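Local atomic coordinates of minor fimbrium anchoring subunit Mfa2 (Porphyromonas gingivalis, PDB entry 5NFI), a protein that anchors the minor (Mfa1) fimbriae, which mediate biofilm formation and adhesion, in the outer membrane and regulates their length. Residues A[3-9]-A[54-60]. Sequence-based numbering, arbitrary orientation.
Sequences RGVYVNF and KEWLIPL
Val5 and Val7 of strand 3-10 pair antiparallel with Ile58 and Trp56 of strand 56-60, the two axes at 153°, and each pair exchanges two backbone hydrogen bonds, among them Ile58 N to Val5 O at 2.8 Å. Gly4 lies opposite Pro59 in a non-hydrogen-bonded pair, where the proline's missing N-H costs no cross-strand bond and glycine has no side chain to press on Ile58 O or Leu57 CD1. Beyond the ladder Asn8 extends it by a side-chain bond: with CG anti to the backbone N (chi1 172°), its amide ND2 reaches Lys54 O at 2.8 Å. Tyr6 and Leu57, a non-hydrogen-bonded pair, share one face of the sheet. Methyl CD1 of Leu57 sits over the centre of the Tyr6 ring, 3.9 Å from its centroid, a CH-pi contact. Glu55 OE2 comes beside Tyr6 CB, the side chains crossing at about a right angle, and is hydrogen-bonded to His134, whose ring stacks on Tyr6. On the opposite face the buried side chains of Val5, Val7, Ile58 and Leu60 pack together, Val5 CG2 meeting Leu60 CD1 at 3.5 Å; at one end Phe9 CD2 reaches Trp56 CE3 at 3.6 Å, the ring planes inclined at 40°. Phe9, Ile58 and Leu60 reach on to strands 28-33 and 64-72, while Trp56 meets Phe45. With strand 133-151 running parallel along the other edge of strand 3-10, the pair forms part of the beta-sandwich architecture, consistent with the transthyretin-like fold of fimbrillin-family proteins.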
# COMPACT_ATOMS: atom_id res chain seq x y z
N ARG A 3 16.81 5.77 28.24
CA ARG A 3 15.44 5.26 28.18
C ARG A 3 14.96 4.94 26.75
O ARG A 3 15.52 5.43 25.76
CB ARG A 3 14.47 6.25 28.83
CG ARG A 3 14.90 6.80 30.19
CD ARG A 3 13.69 7.09 31.04
NE ARG A 3 12.96 5.87 31.33
CZ ARG A 3 11.83 5.83 32.01
NH1 ARG A 3 11.31 6.96 32.47
NH2 ARG A 3 11.22 4.68 32.24
N GLY A 4 13.91 4.14 26.64
CA GLY A 4 13.39 3.75 25.35
C GLY A 4 12.32 2.68 25.40
O GLY A 4 12.03 2.13 26.46
N VAL A 5 11.73 2.41 24.24
CA VAL A 5 10.68 1.41 24.08
C VAL A 5 11.22 0.23 23.29
O VAL A 5 11.75 0.41 22.21
CB VAL A 5 9.45 1.96 23.30
CG1 VAL A 5 8.33 0.94 23.31
CG2 VAL A 5 8.98 3.27 23.88
N TYR A 6 11.08 -0.98 23.81
CA TYR A 6 11.36 -2.14 22.97
C TYR A 6 10.09 -2.47 22.19
O TYR A 6 9.00 -2.51 22.75
CB TYR A 6 11.82 -3.34 23.79
CG TYR A 6 13.21 -3.20 24.36
CD1 TYR A 6 14.33 -3.36 23.55
CD2 TYR A 6 13.40 -2.91 25.70
CE1 TYR A 6 15.61 -3.23 24.08
CE2 TYR A 6 14.66 -2.78 26.22
CZ TYR A 6 15.76 -2.93 25.41
OH TYR A 6 17.03 -2.80 25.96
N VAL A 7 10.25 -2.68 20.88
CA VAL A 7 9.11 -2.95 20.01
C VAL A 7 9.28 -4.26 19.28
O VAL A 7 10.32 -4.55 18.69
CB VAL A 7 8.91 -1.83 18.98
CG1 VAL A 7 7.72 -2.15 18.10
CG2 VAL A 7 8.68 -0.50 19.67
N ASN A 8 8.22 -5.07 19.34
CA ASN A 8 8.14 -6.34 18.65
C ASN A 8 7.26 -6.22 17.41
O ASN A 8 6.15 -5.67 17.47
CB ASN A 8 7.59 -7.41 19.58
CG ASN A 8 7.31 -8.70 18.86
OD1 ASN A 8 6.20 -8.93 18.38
ND2 ASN A 8 8.33 -9.55 18.76
N PHE A 9 7.73 -6.74 16.29
CA PHE A 9 6.96 -6.56 15.08
C PHE A 9 6.39 -7.87 14.61
O PHE A 9 7.12 -8.87 14.47
CB PHE A 9 7.80 -5.90 13.98
CG PHE A 9 8.20 -4.48 14.30
CD1 PHE A 9 7.24 -3.48 14.38
CD2 PHE A 9 9.53 -4.15 14.50
CE1 PHE A 9 7.61 -2.17 14.66
CE2 PHE A 9 9.91 -2.84 14.77
CZ PHE A 9 8.95 -1.85 14.85
N LYS A 54 11.69 -11.35 18.90
CA LYS A 54 12.70 -10.34 18.61
C LYS A 54 12.18 -8.94 18.89
O LYS A 54 11.02 -8.63 18.60
CB LYS A 54 13.19 -10.44 17.16
CG LYS A 54 14.37 -9.51 16.90
CD LYS A 54 15.26 -9.97 15.74
CE LYS A 54 16.55 -9.13 15.66
NZ LYS A 54 16.83 -8.33 16.90
N GLU A 55 13.03 -8.10 19.46
CA GLU A 55 12.66 -6.73 19.78
C GLU A 55 13.68 -5.73 19.25
O GLU A 55 14.84 -6.06 19.01
CB GLU A 55 12.52 -6.56 21.29
CG GLU A 55 11.47 -7.44 21.90
CD GLU A 55 11.28 -7.14 23.36
OE1 GLU A 55 11.95 -7.78 24.20
OE2 GLU A 55 10.44 -6.27 23.68
N TRP A 56 13.23 -4.50 19.06
CA TRP A 56 14.09 -3.41 18.61
C TRP A 56 13.92 -2.22 19.55
O TRP A 56 12.79 -1.79 19.80
CB TRP A 56 13.76 -3.00 17.17
CG TRP A 56 14.33 -3.92 16.13
CD1 TRP A 56 15.55 -3.83 15.53
CD2 TRP A 56 13.71 -5.09 15.58
NE1 TRP A 56 15.73 -4.86 14.64
CE2 TRP A 56 14.62 -5.65 14.66
CE3 TRP A 56 12.48 -5.72 15.79
CZ2 TRP A 56 14.34 -6.81 13.94
CZ3 TRP A 56 12.20 -6.87 15.07
CH2 TRP A 56 13.12 -7.40 14.16
N LEU A 57 15.03 -1.71 20.08
CA LEU A 57 14.97 -0.57 20.99
C LEU A 57 14.80 0.75 20.25
O LEU A 57 15.55 1.04 19.32
CB LEU A 57 16.22 -0.51 21.87
CG LEU A 57 16.28 0.63 22.90
CD1 LEU A 57 15.09 0.60 23.87
CD2 LEU A 57 17.59 0.59 23.65
N ILE A 58 13.81 1.52 20.66
CA ILE A 58 13.53 2.84 20.13
C ILE A 58 13.88 3.83 21.22
O ILE A 58 13.15 3.98 22.21
CB ILE A 58 12.04 2.99 19.72
CG1 ILE A 58 11.59 1.83 18.83
CG2 ILE A 58 11.81 4.30 19.00
CD1 ILE A 58 12.45 1.65 17.59
N PRO A 59 15.05 4.47 21.09
CA PRO A 59 15.51 5.49 22.03
C PRO A 59 14.50 6.60 22.26
O PRO A 59 13.91 7.11 21.30
CB PRO A 59 16.76 6.03 21.34
CG PRO A 59 17.30 4.87 20.62
CD PRO A 59 16.11 4.09 20.14
N LEU A 60 14.28 6.93 23.54
CA LEU A 60 13.51 8.11 23.93
C LEU A 60 14.27 8.77 25.07
O LEU A 60 15.29 8.25 25.51
CB LEU A 60 12.10 7.74 24.37
CG LEU A 60 11.22 6.95 23.41
CD1 LEU A 60 9.94 6.60 24.10
CD2 LEU A 60 10.93 7.77 22.19